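Local structure of universal stress protein MT1672 (Mycobacterium tuberculosis, 1TQ8) at the interface of chains A and B and the interface of chains A and C. The protein belongs to the universal stress protein family and probably serves in the stress response. Coordinates in Å, arbitrary orientation; residue numbers count along the deposited sequence, not the author numbering. Chains: chain A/B/C, hypothetical protein Rv1636.

Contact 1: the interface of chains A and B. Residues chain A 23, 50-52, 54, 103, 107-108, 111, 125; chain B 131-133, 136-137.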
loop_
_atom_site.group_PDB
_atom_site.type_symbol
_atom_site.label_atom_id
_atom_site.label_comp_id
_atom_site.label_asym_id
_atom_site.label_seq_id
_atom_site.Cartn_x
_atom_site.Cartn_y
_atom_site.Cartn_z
ATOM N N GLY A 23 6.650 -9.264 14.749
ATOM C CA GLY A 23 6.553 -8.026 15.504
ATOM C C GLY A 23 5.314 -8.009 16.371
ATOM O O GLY A 23 4.280 -8.553 15.990
ATOM N N ALA A 50 10.064 -9.134 18.029
ATOM C CA ALA A 50 10.396 -7.715 18.075
ATOM C C ALA A 50 9.232 -6.819 18.455
ATOM O O ALA A 50 8.069 -7.147 18.206
ATOM C CB ALA A 50 10.957 -7.265 16.711
ATOM N N SER A 51 9.567 -5.682 19.056
ATOM C CA SER A 51 8.576 -4.690 19.448
ATOM C C SER A 51 9.198 -3.307 19.338
ATOM O O SER A 51 10.328 -3.083 19.777
ATOM C CB SER A 51 8.106 -4.924 20.877
ATOM O OG SER A 51 7.029 -4.063 21.191
ATOM N N ALA A 52 8.460 -2.380 18.746
ATOM C CA ALA A 52 8.961 -1.027 18.571
ATOM C C ALA A 52 8.918 -0.267 19.877
ATOM O O ALA A 52 7.925 -0.305 20.603
ATOM C CB ALA A 52 8.137 -0.299 17.521
ATOM N N LEU A 54 8.581 3.101 21.674
ATOM C CA LEU A 54 8.037 4.406 21.328
ATOM C C LEU A 54 8.582 5.526 22.227
ATOM O O LEU A 54 9.286 6.426 21.748
ATOM C CB LEU A 54 6.509 4.350 21.390
ATOM C CG LEU A 54 5.909 3.190 20.589
ATOM C CD1 LEU A 54 4.459 2.976 20.996
ATOM C CD2 LEU A 54 6.022 3.468 19.098
ATOM N N ILE A 103 12.931 -2.798 19.059
ATOM C CA ILE A 103 13.185 -2.115 17.788
ATOM C C ILE A 103 13.201 -0.625 18.098
ATOM O O ILE A 103 12.293 -0.093 18.735
ATOM C CB ILE A 103 12.077 -2.404 16.759
ATOM C CG1 ILE A 103 12.313 -3.764 16.103
ATOM C CG2 ILE A 103 12.028 -1.318 15.712
ATOM C CD1 ILE A 103 13.449 -3.782 15.139
ATOM N N PRO A 107 10.782 2.191 12.671
ATOM C CA PRO A 107 10.479 0.763 12.724
ATOM C C PRO A 107 10.769 -0.099 11.512
ATOM O O PRO A 107 11.403 -1.150 11.643
ATOM C CB PRO A 107 9.009 0.741 13.132
ATOM C CG PRO A 107 8.495 2.050 12.622
ATOM C CD PRO A 107 9.582 2.988 12.977
ATOM N N VAL A 108 10.325 0.319 10.335
ATOM C CA VAL A 108 10.578 -0.506 9.170
ATOM C C VAL A 108 12.060 -0.584 8.837
ATOM O O VAL A 108 12.575 -1.663 8.515
ATOM C CB VAL A 108 9.740 -0.034 7.948
ATOM C CG1 VAL A 108 10.292 -0.627 6.646
ATOM C CG2 VAL A 108 8.303 -0.491 8.129
ATOM N N LEU A 111 13.582 -2.938 11.182
ATOM C CA LEU A 111 13.205 -4.309 10.851
ATOM C C LEU A 111 14.020 -4.852 9.666
ATOM O O LEU A 111 14.462 -6.001 9.682
ATOM C CB LEU A 111 11.705 -4.401 10.561
ATOM C CG LEU A 111 11.150 -5.805 10.306
ATOM C CD1 LEU A 111 11.330 -6.644 11.564
ATOM C CD2 LEU A 111 9.658 -5.741 9.905
ATOM N N VAL A 125 3.630 -10.237 10.943
ATOM C CA VAL A 125 2.978 -9.196 11.728
ATOM C C VAL A 125 1.486 -9.450 11.777
ATOM O O VAL A 125 0.928 -10.110 10.906
ATOM C CB VAL A 125 3.205 -7.773 11.157
ATOM C CG1 VAL A 125 4.696 -7.434 11.183
ATOM C CG2 VAL A 125 2.653 -7.667 9.733
ATOM N N SER B 131 2.514 3.972 14.437
ATOM C CA SER B 131 3.963 3.901 14.503
ATOM C C SER B 131 4.539 2.598 15.062
ATOM O O SER B 131 5.697 2.548 15.450
ATOM C CB SER B 131 4.492 5.107 15.283
ATOM O OG SER B 131 3.727 5.309 16.460
ATOM N N THR B 132 3.729 1.548 15.096
ATOM C CA THR B 132 4.184 0.239 15.568
ATOM C C THR B 132 4.791 -0.475 14.362
ATOM O O THR B 132 4.597 -0.045 13.222
ATOM C CB THR B 132 3.018 -0.631 16.044
ATOM O OG1 THR B 132 2.118 -0.849 14.950
ATOM C CG2 THR B 132 2.264 0.045 17.179
ATOM N N ILE B 133 5.500 -1.575 14.593
ATOM C CA ILE B 133 6.089 -2.308 13.476
ATOM C C ILE B 133 5.016 -2.674 12.444
ATOM O O ILE B 133 5.170 -2.428 11.250
ATOM C CB ILE B 133 6.766 -3.623 13.936
ATOM C CG1 ILE B 133 7.934 -3.317 14.871
ATOM C CG2 ILE B 133 7.258 -4.402 12.714
ATOM C CD1 ILE B 133 8.544 -4.537 15.497
ATOM N N ARG B 136 3.418 0.456 10.590
ATOM C CA ARG B 136 4.236 0.998 9.522
ATOM C C ARG B 136 4.474 -0.007 8.395
ATOM O O ARG B 136 4.487 0.358 7.219
ATOM C CB ARG B 136 5.563 1.484 10.095
ATOM C CG ARG B 136 5.448 2.782 10.861
ATOM C CD ARG B 136 5.634 3.981 9.940
ATOM N NE ARG B 136 6.198 5.114 10.672
ATOM C CZ ARG B 136 5.495 5.916 11.467
ATOM N NH1 ARG B 136 4.192 5.723 11.634
ATOM N NH2 ARG B 136 6.099 6.913 12.099
ATOM N N LEU B 137 4.634 -1.276 8.753
ATOM C CA LEU B 137 4.885 -2.314 7.760
ATOM C C LEU B 137 3.696 -2.598 6.833
ATOM O O LEU B 137 3.885 -2.997 5.686
ATOM C CB LEU B 137 5.310 -3.611 8.454
ATOM C CG LEU B 137 5.646 -4.782 7.528
ATOM C CD1 LEU B 137 6.847 -4.431 6.685
ATOM C CD2 LEU B 137 5.928 -6.026 8.351
HETATM O O HOH W 1 5.581 -2.725 17.635
#
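This patch joins two copies of a universal stress protein, a family with an alpha/beta fold. B:Ile133, at the start of helix 133-137, packs against chain A between strands 19-23 and 46-52 and helix 107-117. Its CG1 is anti to its own carbonyl carbon (chi1 -63°), and chi2 of 173° extends the chain. CD1 therefore goes in tip first, onto A:Ala50, A:Ser51 and A:Gly23 at neighbouring strand ends. B:Ile133 CD1 lies 3.8 Å from A:Ala50 CB. A:Ile103 crosses B:Ile133 at about a right angle and touches CD1 with CG1. The other branch, B:Ile133 CG2, meets A:Leu111 CD2 at 3.9 Å, again with the chains crossed. One turn on, B:Leu137 has CG anti to its backbone N (chi1 -178°). B:Leu137 CD2 packs obliquely against A:Val125, with CG1 at 3.4 Å. A:Val108 CG2 lies against the backbone of the same turn, 3.8 Å from B:Leu137 N. B:Arg136 has CG anti to its carbonyl carbon, and its aliphatic stem lies obliquely across A:Pro107; beyond CG the chain bends. B:Arg136 CG is 3.6 Å from A:Pro107 CG. The methyl A:Leu54 CD2 touches B:Ser131 O by van der Waals contact. No direct polar bond crosses here. Water 1 bridges the backbone, 3.1 Å from A:Ala52 N and 3.3 Å from B:Ile133 N.

Contact 2: the interface of chains A and C. Residues chain A 157-159; chain C 29, 32, 127, 150.
A:His157 starts the C-terminal tail of chain A, which crosses onto chain C in this universal stress protein. Its CG sits in the crowded position between the backbone N and the carbonyl carbon (chi1 79°). A:His157 CB lies 3.9 Å from C:Lys150 C, the carbonyl carbon. A:His157 CG follows at 3.5 Å from C:Lys150 C. The ring then lies over the carbonyl: C:Lys150 O stands 3.3 Å above the ring plane, over its centre. A:His157 CD2 and NE2 each lie 3.4 Å from C:Lys150 O, and ND1 lies farther from it. This is a contact with the ring face, not a bond to a ring N-H. Against the opposite face, near its CE1-NE2 edge, comes C:Arg32 NH2, 3.7 Å from A:His157 CE1. The ring and guanidinium planes are 73° apart, so the two groups do not stack.

C:Arg32 reaches the tail by a bend at chi3 (51°). One guanidinium face looks at A:His157 O, and A:Thr159 CA lies at its edge, in plane. C:Arg32 NH1 is near A:Thr159 N, but this is no hydrogen bond. A:Thr158 turns its methyl CG2 to C:Asn127 O, at 3.3 Å. C:Ser29 OG bonds that same oxygen from above the carbonyl plane. Water 2 links A:Thr158 N with C:Asn127 ND2, each at 3.2 Å.

The tail follows strand 152-156 of chain A. It runs between helix 28-41 of chain C and the loops holding C:Asn127 and C:Lys150.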
loop_
_atom_site.group_PDB
_atom_site.type_symbol
_atom_site.label_atom_id
_atom_site.label_comp_id
_atom_site.label_asym_id
_atom_site.label_seq_id
_atom_site.Cartn_x
_atom_site.Cartn_y
_atom_site.Cartn_z
ATOM N N HIS A 157 9.260 -13.389 -1.676
ATOM C CA HIS A 157 10.229 -12.560 -2.369
ATOM C C HIS A 157 10.766 -13.310 -3.574
ATOM O O HIS A 157 10.502 -14.494 -3.726
ATOM C CB HIS A 157 11.381 -12.169 -1.429
ATOM C CG HIS A 157 12.403 -13.245 -1.225
ATOM N ND1 HIS A 157 12.169 -14.366 -0.455
ATOM C CD2 HIS A 157 13.676 -13.359 -1.675
ATOM C CE1 HIS A 157 13.256 -15.119 -0.437
ATOM N NE2 HIS A 157 14.185 -14.529 -1.169
ATOM N N THR A 158 11.501 -12.613 -4.434
ATOM C CA THR A 158 12.095 -13.231 -5.613
ATOM C C THR A 158 13.598 -12.999 -5.554
ATOM O O THR A 158 14.082 -12.217 -4.725
ATOM C CB THR A 158 11.597 -12.596 -6.915
ATOM O OG1 THR A 158 12.208 -11.310 -7.072
ATOM C CG2 THR A 158 10.087 -12.439 -6.891
ATOM N N THR A 159 14.332 -13.663 -6.444
ATOM C CA THR A 159 15.786 -13.522 -6.491
ATOM C C THR A 159 16.210 -12.055 -6.441
ATOM O O THR A 159 17.335 -11.797 -5.951
ATOM C CB THR A 159 16.399 -14.187 -7.763
ATOM O OG1 THR A 159 15.780 -13.656 -8.943
ATOM C CG2 THR A 159 16.207 -15.697 -7.723
ATOM N N SER C 29 8.654 -15.484 -10.994
ATOM C CA SER C 29 8.235 -15.049 -9.671
ATOM C C SER C 29 7.122 -15.949 -9.152
ATOM O O SER C 29 7.199 -16.480 -8.049
ATOM C CB SER C 29 7.727 -13.605 -9.729
ATOM O OG SER C 29 6.975 -13.283 -8.569
ATOM N N ARG C 32 8.043 -19.464 -7.953
ATOM C CA ARG C 32 8.672 -19.537 -6.641
ATOM C C ARG C 32 7.607 -19.526 -5.561
ATOM O O ARG C 32 7.722 -20.223 -4.562
ATOM C CB ARG C 32 9.626 -18.367 -6.427
ATOM C CG ARG C 32 10.874 -18.437 -7.271
ATOM C CD ARG C 32 11.941 -17.531 -6.686
ATOM N NE ARG C 32 12.115 -17.804 -5.261
ATOM C CZ ARG C 32 13.002 -17.197 -4.479
ATOM N NH1 ARG C 32 13.814 -16.270 -4.980
ATOM N NH2 ARG C 32 13.070 -17.520 -3.193
ATOM N N ASN C 127 6.126 -11.781 -5.114
ATOM C CA ASN C 127 6.341 -10.349 -5.124
ATOM C C ASN C 127 6.693 -9.848 -6.524
ATOM O O ASN C 127 7.507 -10.445 -7.222
ATOM C CB ASN C 127 7.448 -9.992 -4.128
ATOM C CG ASN C 127 7.414 -8.536 -3.723
ATOM O OD1 ASN C 127 6.369 -7.893 -3.814
ATOM N ND2 ASN C 127 8.542 -8.012 -3.250
ATOM N N LYS C 150 14.738 -8.972 0.731
ATOM C CA LYS C 150 14.739 -10.258 0.036
ATOM C C LYS C 150 14.250 -11.299 1.033
ATOM O O LYS C 150 14.919 -12.296 1.293
ATOM C CB LYS C 150 16.153 -10.635 -0.419
ATOM C CG LYS C 150 16.754 -9.752 -1.513
ATOM C CD LYS C 150 18.220 -10.131 -1.744
ATOM C CE LYS C 150 18.674 -9.919 -3.190
ATOM N NZ LYS C 150 18.633 -8.503 -3.642
HETATM O O HOH W 2 11.284 -9.488 -4.095
#

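Contact 3: the interface of chains A and C. Residues chain A 108-109, 112, 115-116, 123; chain C 141, 145, 148-149, 151.
Chi1 of -79° sets CG of C:Arg148 anti to its carbonyl carbon, and a bend at chi3 (-82°) turns the guanidinium along helix 107-117 of chain A. A:Asp109 also has CG anti to its carbonyl carbon (chi1 -80°), which brings OD2 to the arginine tip. C:Arg148 NH1 donates to A:Asp109 OD2 at 3.2 Å in a hydrogen-bonded salt bridge. The oxygen lies close to the guanidinium plane and is met nearly along its C-O axis. The carboxylate and guanidinium planes stand almost perpendicular, so this is not a flat two-oxygen pairing. A second bond from NH2 to the same oxygen is weak. A:Val112 CG2 covers one face of the C:Arg148 guanidinium, 3.7 Å above its centre. The paired charges may favour the ionised forms of both groups.

Towards strand 122-126 of chain A the contact is apolar. C:Val145 splits its branches: CG2 meets A:Val108 CG1 at 3.6 Å, and CG1 meets A:Leu123 CD1 at 3.8 Å. A:Leu123 also crosses C:Val151 at about a right angle, with CD1 3.7 Å from CG1. C:Ala149 CB packs near A:Ala115 CB. Water 3 lies between A:Asp116 OD2 and C:Ala149 O.

In this universal stress protein, helix 107-117 and strand 122-126 of chain A face one side and the C-terminal end of helix 141-148 of chain C and the loop leading to strand 152-156.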
loop_
_atom_site.group_PDB
_atom_site.type_symbol
_atom_site.label_atom_id
_atom_site.label_comp_id
_atom_site.label_asym_id
_atom_site.label_seq_id
_atom_site.Cartn_x
_atom_site.Cartn_y
_atom_site.Cartn_z
ATOM N N VAL A 108 10.325 0.319 10.335
ATOM C CA VAL A 108 10.578 -0.506 9.170
ATOM C C VAL A 108 12.060 -0.584 8.837
ATOM O O VAL A 108 12.575 -1.663 8.515
ATOM C CB VAL A 108 9.740 -0.034 7.948
ATOM C CG1 VAL A 108 10.292 -0.627 6.646
ATOM C CG2 VAL A 108 8.303 -0.491 8.129
ATOM N N ASP A 109 12.765 0.536 8.935
ATOM C CA ASP A 109 14.197 0.505 8.641
ATOM C C ASP A 109 14.917 -0.402 9.644
ATOM O O ASP A 109 15.845 -1.130 9.282
ATOM C CB ASP A 109 14.800 1.917 8.683
ATOM C CG ASP A 109 14.541 2.704 7.409
ATOM O OD1 ASP A 109 14.712 3.944 7.439
ATOM O OD2 ASP A 109 14.187 2.081 6.381
ATOM N N VAL A 112 14.230 -4.030 8.644
ATOM C CA VAL A 112 15.007 -4.457 7.487
ATOM C C VAL A 112 16.429 -4.775 7.951
ATOM O O VAL A 112 17.043 -5.752 7.511
ATOM C CB VAL A 112 15.039 -3.336 6.405
ATOM C CG1 VAL A 112 16.084 -3.635 5.335
ATOM C CG2 VAL A 112 13.664 -3.206 5.766
ATOM N N ALA A 115 16.458 -8.082 9.847
ATOM C CA ALA A 115 16.329 -9.186 8.904
ATOM C C ALA A 115 17.655 -9.453 8.224
ATOM O O ALA A 115 18.026 -10.598 7.985
ATOM C CB ALA A 115 15.274 -8.867 7.860
ATOM N N ASP A 116 18.371 -8.389 7.906
ATOM C CA ASP A 116 19.661 -8.536 7.255
ATOM C C ASP A 116 20.688 -9.070 8.249
ATOM O O ASP A 116 21.468 -9.960 7.927
ATOM C CB ASP A 116 20.137 -7.187 6.706
ATOM C CG ASP A 116 19.207 -6.618 5.634
ATOM O OD1 ASP A 116 19.404 -5.437 5.249
ATOM O OD2 ASP A 116 18.288 -7.339 5.168
ATOM N N LEU A 123 9.106 -12.661 7.706
ATOM C CA LEU A 123 8.700 -11.625 8.649
ATOM C C LEU A 123 7.203 -11.795 8.862
ATOM O O LEU A 123 6.453 -12.020 7.914
ATOM C CB LEU A 123 8.982 -10.228 8.106
ATOM C CG LEU A 123 10.421 -9.952 7.690
ATOM C CD1 LEU A 123 10.500 -8.516 7.234
ATOM C CD2 LEU A 123 11.391 -10.214 8.844
ATOM N N VAL C 141 3.977 -1.041 1.365
ATOM C CA VAL C 141 5.160 -1.271 2.180
ATOM C C VAL C 141 5.458 -2.763 2.361
ATOM O O VAL C 141 6.613 -3.169 2.368
ATOM C CB VAL C 141 5.005 -0.573 3.554
ATOM C CG1 VAL C 141 6.269 -0.758 4.398
ATOM C CG2 VAL C 141 4.754 0.918 3.335
ATOM N N VAL C 145 9.114 -3.990 1.553
ATOM C CA VAL C 145 10.026 -4.562 2.531
ATOM C C VAL C 145 10.505 -5.931 2.071
ATOM O O VAL C 145 11.671 -6.288 2.254
ATOM C CB VAL C 145 9.346 -4.661 3.915
ATOM C CG1 VAL C 145 10.153 -5.567 4.859
ATOM C CG2 VAL C 145 9.217 -3.258 4.503
ATOM N N ARG C 148 13.237 -5.213 -0.387
ATOM C CA ARG C 148 14.429 -4.636 0.233
ATOM C C ARG C 148 15.275 -5.647 1.000
ATOM O O ARG C 148 16.497 -5.676 0.878
ATOM C CB ARG C 148 14.050 -3.502 1.187
ATOM C CG ARG C 148 13.750 -2.197 0.499
ATOM C CD ARG C 148 14.101 -1.037 1.410
ATOM N NE ARG C 148 13.062 -0.735 2.383
ATOM C CZ ARG C 148 13.294 -0.184 3.567
ATOM N NH1 ARG C 148 14.535 0.122 3.930
ATOM N NH2 ARG C 148 12.280 0.061 4.384
ATOM N N ALA C 149 14.606 -6.468 1.798
ATOM C CA ALA C 149 15.271 -7.472 2.599
ATOM C C ALA C 149 15.316 -8.845 1.925
ATOM O O ALA C 149 15.874 -9.785 2.491
ATOM C CB ALA C 149 14.582 -7.576 3.932
ATOM N N VAL C 151 13.075 -11.057 1.590
ATOM C CA VAL C 151 12.511 -11.948 2.579
ATOM C C VAL C 151 11.020 -12.092 2.321
ATOM O O VAL C 151 10.418 -11.248 1.666
ATOM C CB VAL C 151 12.714 -11.344 3.982
ATOM C CG1 VAL C 151 11.838 -10.097 4.117
ATOM C CG2 VAL C 151 12.387 -12.353 5.050
HETATM O O HOH W 3 17.665 -9.660 4.741
#

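Contact 1 and contact 3 lie about 11 Å apart and share A:Val108. Helix 107-117 and strand 122-126 of chain A serve both, so adjoining faces of the same elements meet chain B and chain C. Contact 2 is about 13 Å from contact 3 and about 23 Å from contact 1. Contacts 2 and 3 belong to the same two-fold A-C interface; contact 2 takes C:Lys150, contact 3 its neighbours C:Arg148, C:Ala149 and C:Val151. Each interface repeats with the chains exchanged. The deposited assembly is a tetramer, and both interfaces may help hold it together, though the coordinates alone do not prove that state.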